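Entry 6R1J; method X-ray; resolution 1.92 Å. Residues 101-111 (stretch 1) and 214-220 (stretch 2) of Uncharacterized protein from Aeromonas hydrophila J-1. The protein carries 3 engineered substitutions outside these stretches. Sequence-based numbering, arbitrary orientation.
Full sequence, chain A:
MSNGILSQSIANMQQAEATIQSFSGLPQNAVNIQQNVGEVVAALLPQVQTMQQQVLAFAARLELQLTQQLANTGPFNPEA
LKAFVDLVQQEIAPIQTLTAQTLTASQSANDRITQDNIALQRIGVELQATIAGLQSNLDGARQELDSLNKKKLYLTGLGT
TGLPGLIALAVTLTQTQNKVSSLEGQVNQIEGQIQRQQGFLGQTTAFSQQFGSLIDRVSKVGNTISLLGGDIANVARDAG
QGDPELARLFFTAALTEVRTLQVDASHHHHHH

Stretch 1 (101-111) QTLTASQSAND
Stretch 2 (214-220) LIDRVSK

Two helical segments, each part of a longer helix, pack nearly antiparallel: their axes cross at -157° and approach to 9.4 Å, with helical phi/psi near -62/-45, widening to -78/-39 at Arg 217. The register is set where the CA atoms of Leu 103 and Val 218 lie 6.1 Å apart. No hydrogen bond crosses the contact, which buries 361 Å² by packing alone.

Leu 214 (chi1 t, chi2 t) places its CD2 3.9 Å from Ser 106 OG. That hydroxyl is satisfied within its own helix: with chi1 m, Ser 106 OG donates to Thr 102 O at 3.0 Å.

Ile 215 (m, t) is the knob, filling a hole formed by Leu 103, Ser 106, Gln 107 and Asn 110. Small Ser 106 points toward the partner and admits it closely, CB to Ile 215 CG1 at 3.5 Å. Asn 110 CB (chi1 t) meets Ile 215 CD1 at 3.7 Å, while Leu 103 CD1 (t, p) reaches Ile 215 CG2 at 3.8 Å. Gln 107 (m, t) lends its aliphatic CG, 4.0 Å from Ile 215 CG2.

Asp 216 and Arg 217 make no contact with stretch 1. Val 218 (t) points toward stretch 1, its CG1 3.9 Å from Leu 103 CB and 4.4 Å from Thr 102 CG2. Ser 219 (t) offers CB to Leu 103 CD1 at 4.0 Å; exposed Lys 220 stays clear.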

ATOM      1  N   GLN A 101      30.377  -2.546 -18.445  1.00 38.27           N
ATOM      2  CA  GLN A 101      30.063  -1.103 -18.630  1.00 42.73           C
ATOM      3  C   GLN A 101      28.562  -0.875 -18.550  1.00 44.95           C
ATOM      4  O   GLN A 101      28.109   0.103 -17.887  1.00 39.00           O
ATOM      5  CB  GLN A 101      30.579  -0.622 -19.986  1.00 39.32           C
ATOM      6  CG  GLN A 101      32.094  -0.593 -20.014  1.00 43.56           C
ATOM      7  CD  GLN A 101      32.671  -0.160 -21.340  1.00 46.33           C
ATOM      8  OE1 GLN A 101      31.997  -0.140 -22.376  1.00 47.69           O
ATOM      9  NE2 GLN A 101      33.949   0.189 -21.294  1.00 43.53           N
ATOM     10  N   THR A 102      27.798  -1.728 -19.227  1.00 36.58           N
ATOM     11  CA  THR A 102      26.337  -1.628 -19.223  1.00 36.23           C
ATOM     12  C   THR A 102      25.841  -1.831 -17.793  1.00 31.27           C
ATOM     13  O   THR A 102      24.925  -1.097 -17.391  1.00 35.94           O
ATOM     14  CB  THR A 102      25.687  -2.638 -20.174  1.00 40.29           C
ATOM     15  OG1 THR A 102      26.257  -2.433 -21.467  1.00 41.69           O
ATOM     16  CG2 THR A 102      24.186  -2.476 -20.228  1.00 45.54           C
ATOM     17  N   LEU A 103      26.419  -2.782 -17.060  1.00 32.36           N
ATOM     18  CA  LEU A 103      25.951  -3.050 -15.691  1.00 32.75           C
ATOM     19  C   LEU A 103      26.279  -1.817 -14.833  1.00 34.68           C
ATOM     20  O   LEU A 103      25.432  -1.395 -14.045  1.00 36.79           O
ATOM     21  CB  LEU A 103      26.646  -4.293 -15.159  1.00 32.37           C
ATOM     22  CG  LEU A 103      26.269  -4.701 -13.740  1.00 32.32           C
ATOM     23  CD1 LEU A 103      24.785  -4.967 -13.609  1.00 36.14           C
ATOM     24  CD2 LEU A 103      27.069  -5.905 -13.286  1.00 40.00           C
ATOM     25  N   THR A 104      27.494  -1.298 -14.943  1.00 37.02           N
ATOM     26  CA  THR A 104      27.941  -0.119 -14.143  1.00 42.73           C
ATOM     27  C   THR A 104      26.995   1.060 -14.401  1.00 34.52           C
ATOM     28  O   THR A 104      26.490   1.594 -13.424  1.00 36.15           O
ATOM     29  CB  THR A 104      29.405   0.248 -14.437  1.00 39.49           C
ATOM     30  OG1 THR A 104      30.182  -0.851 -13.990  1.00 39.75           O
ATOM     31  CG2 THR A 104      29.859   1.496 -13.711  1.00 42.77           C
ATOM     32  N   ALA A 105      26.766   1.454 -15.656  1.00 37.58           N
ATOM     33  CA  ALA A 105      25.857   2.580 -15.984  1.00 37.71           C
ATOM     34  C   ALA A 105      24.473   2.317 -15.370  1.00 39.96           C
ATOM     35  O   ALA A 105      23.865   3.242 -14.769  1.00 33.32           O
ATOM     36  CB  ALA A 105      25.780   2.818 -17.468  1.00 40.55           C
ATOM     37  N   SER A 106      23.972   1.077 -15.456  1.00 34.70           N
ATOM     38  CA  SER A 106      22.638   0.733 -14.909  1.00 31.99           C
ATOM     39  C   SER A 106      22.622   0.903 -13.385  1.00 32.28           C
ATOM     40  O   SER A 106      21.699   1.535 -12.886  1.00 33.67           O
ATOM     41  CB  SER A 106      22.217  -0.653 -15.326  1.00 31.92           C
ATOM     42  OG  SER A 106      22.064  -0.697 -16.743  1.00 32.74           O
ATOM     43  N   GLN A 107      23.563   0.290 -12.679  1.00 31.77           N
ATOM     44  CA  GLN A 107      23.615   0.388 -11.205  1.00 37.76           C
ATOM     45  C   GLN A 107      23.738   1.865 -10.772  1.00 41.21           C
ATOM     46  O   GLN A 107      23.075   2.220  -9.790  1.00 36.56           O
ATOM     47  CB  GLN A 107      24.751  -0.457 -10.655  1.00 38.15           C
ATOM     48  CG  GLN A 107      24.408  -1.933 -10.676  1.00 44.05           C
ATOM     49  CD  GLN A 107      25.633  -2.766 -10.441  1.00 43.80           C
ATOM     50  OE1 GLN A 107      26.747  -2.342 -10.755  1.00 44.30           O
ATOM     51  NE2 GLN A 107      25.425  -3.947  -9.868  1.00 49.19           N
ATOM     52  N   SER A 108      24.554   2.666 -11.456  1.00 39.87           N
ATOM     53  CA  SER A 108      24.718   4.113 -11.127  1.00 39.22           C
ATOM     54  C   SER A 108      23.362   4.792 -11.164  1.00 35.93           C
ATOM     55  O   SER A 108      23.005   5.430 -10.205  1.00 35.35           O
ATOM     56  CB  SER A 108      25.647   4.827 -12.051  1.00 39.34           C
ATOM     57  OG  SER A 108      26.913   4.237 -11.945  1.00 51.76           O
ATOM     58  N   ALA A 109      22.669   4.698 -12.284  1.00 33.21           N
ATOM     59  CA  ALA A 109      21.396   5.402 -12.479  1.00 34.79           C
ATOM     60  C   ALA A 109      20.371   4.896 -11.448  1.00 38.35           C
ATOM     61  O   ALA A 109      19.599   5.730 -10.894  1.00 32.05           O
ATOM     62  CB  ALA A 109      20.894   5.210 -13.892  1.00 31.71           C
ATOM     63  N   ASN A 110      20.286   3.573 -11.281  1.00 31.90           N
ATOM     64  CA  ASN A 110      19.255   2.970 -10.395  1.00 31.44           C
ATOM     65  C   ASN A 110      19.532   3.400  -8.945  1.00 30.68           C
ATOM     66  O   ASN A 110      18.590   3.706  -8.215  1.00 29.35           O
ATOM     67  CB  ASN A 110      19.215   1.448 -10.515  1.00 30.01           C
ATOM     68  CG  ASN A 110      17.964   0.857  -9.909  1.00 30.24           C
ATOM     69  OD1 ASN A 110      16.856   1.366 -10.103  1.00 32.75           O
ATOM     70  ND2 ASN A 110      18.143  -0.227  -9.188  1.00 37.35           N
ATOM     71  N   ASP A 111      20.782   3.388  -8.523  1.00 32.73           N
ATOM     72  CA  ASP A 111      21.152   3.782  -7.130  1.00 36.00           C
ATOM     73  C   ASP A 111      20.734   5.236  -6.841  1.00 32.17           C
ATOM     74  O   ASP A 111      20.337   5.501  -5.698  1.00 35.63           O
ATOM     75  CB  ASP A 111      22.645   3.563  -6.883  1.00 34.64           C
ATOM     76  CG  ASP A 111      23.031   2.092  -6.808  1.00 38.70           C
ATOM     77  OD1 ASP A 111      22.120   1.229  -6.796  1.00 39.81           O
ATOM     78  OD2 ASP A 111      24.212   1.829  -6.810  1.00 37.58           O
ATOM     79  N   LEU A 214      16.186  -5.752 -15.030  1.00 32.13           N
ATOM     80  CA  LEU A 214      17.165  -5.534 -16.124  1.00 32.16           C
ATOM     81  C   LEU A 214      18.595  -5.723 -15.606  1.00 30.88           C
ATOM     82  O   LEU A 214      19.381  -6.469 -16.248  1.00 29.83           O
ATOM     83  CB  LEU A 214      16.918  -4.166 -16.760  1.00 31.95           C
ATOM     84  CG  LEU A 214      17.855  -3.770 -17.911  1.00 35.77           C
ATOM     85  CD1 LEU A 214      17.157  -2.766 -18.833  1.00 41.05           C
ATOM     86  CD2 LEU A 214      19.159  -3.181 -17.399  1.00 34.46           C
ATOM     87  N   ILE A 215      18.943  -5.100 -14.483  1.00 32.63           N
ATOM     88  CA  ILE A 215      20.312  -5.177 -13.895  1.00 30.52           C
ATOM     89  C   ILE A 215      20.647  -6.624 -13.537  1.00 29.16           C
ATOM     90  O   ILE A 215      21.768  -7.043 -13.778  1.00 29.45           O
ATOM     91  CB  ILE A 215      20.389  -4.212 -12.700  1.00 33.23           C
ATOM     92  CG1 ILE A 215      20.467  -2.768 -13.214  1.00 34.50           C
ATOM     93  CG2 ILE A 215      21.527  -4.549 -11.748  1.00 33.54           C
ATOM     94  CD1 ILE A 215      20.208  -1.721 -12.112  1.00 36.46           C
ATOM     95  N   ASP A 216      19.720  -7.352 -12.900  1.00 31.09           N
ATOM     96  CA  ASP A 216      19.983  -8.759 -12.515  1.00 31.50           C
ATOM     97  C   ASP A 216      20.277  -9.597 -13.788  1.00 29.25           C
ATOM     98  O   ASP A 216      21.143 -10.431 -13.735  1.00 31.74           O
ATOM     99  CB  ASP A 216      18.829  -9.355 -11.708  1.00 32.64           C
ATOM    100  CG  ASP A 216      18.605  -8.736 -10.331  1.00 37.98           C
ATOM    101  OD1 ASP A 216      19.523  -8.019  -9.818  1.00 41.67           O
ATOM    102  OD2 ASP A 216      17.501  -8.926  -9.816  1.00 41.32           O
ATOM    103  N   ARG A 217      19.624  -9.314 -14.896  1.00 31.34           N
ATOM    104  CA  ARG A 217      19.805 -10.110 -16.144  1.00 32.97           C
ATOM    105  C   ARG A 217      21.112  -9.693 -16.811  1.00 33.48           C
ATOM    106  O   ARG A 217      21.832 -10.566 -17.275  1.00 31.56           O
ATOM    107  CB  ARG A 217      18.639  -9.922 -17.115  1.00 32.00           C
ATOM    108  CG  ARG A 217      18.779 -10.729 -18.401  1.00 35.06           C
ATOM    109  CD  ARG A 217      19.142 -12.197 -18.164  1.00 35.02           C
ATOM    110  NE  ARG A 217      18.169 -12.883 -17.315  1.00 36.74           N
ATOM    111  CZ  ARG A 217      17.126 -13.632 -17.745  1.00 41.02           C
ATOM    112  NH1 ARG A 217      16.322 -14.200 -16.869  1.00 35.63           N
ATOM    113  NH2 ARG A 217      16.910 -13.853 -19.030  1.00 37.36           N
ATOM    114  N   VAL A 218      21.446  -8.393 -16.800  1.00 32.69           N
ATOM    115  CA  VAL A 218      22.759  -7.956 -17.331  1.00 30.28           C
ATOM    116  C   VAL A 218      23.843  -8.602 -16.489  1.00 32.23           C
ATOM    117  O   VAL A 218      24.864  -9.093 -17.031  1.00 32.34           O
ATOM    118  CB  VAL A 218      22.900  -6.431 -17.369  1.00 30.01           C
ATOM    119  CG1 VAL A 218      24.309  -6.052 -17.739  1.00 38.23           C
ATOM    120  CG2 VAL A 218      21.917  -5.822 -18.347  1.00 31.86           C
ATOM    121  N   SER A 219      23.650  -8.626 -15.175  1.00 31.68           N
ATOM    122  CA  SER A 219      24.657  -9.200 -14.274  1.00 30.95           C
ATOM    123  C   SER A 219      24.759 -10.718 -14.554  1.00 37.05           C
ATOM    124  O   SER A 219      25.888 -11.252 -14.590  1.00 33.16           O
ATOM    125  CB  SER A 219      24.336  -8.893 -12.824  1.00 33.78           C
ATOM    126  OG  SER A 219      25.177  -9.633 -11.986  1.00 36.53           O
ATOM    127  N   LYS A 220      23.632 -11.387 -14.795  1.00 32.55           N
ATOM    128  CA  LYS A 220      23.635 -12.862 -15.071  1.00 32.05           C
ATOM    129  C   LYS A 220      24.421 -13.090 -16.362  1.00 30.54           C
ATOM    130  O   LYS A 220      25.304 -13.924 -16.370  1.00 34.23           O
ATOM    131  CB  LYS A 220      22.194 -13.390 -15.106  1.00 36.15           C
ATOM    132  CG  LYS A 220      22.111 -14.908 -15.206  1.00 40.86           C
ATOM    133  CD  LYS A 220      20.716 -15.491 -15.125  1.00 46.68           C
ATOM    134  CE  LYS A 220      20.770 -17.010 -14.938  1.00 53.61           C
ATOM    135  NZ  LYS A 220      21.654 -17.677 -15.940  1.00 49.60           N
TER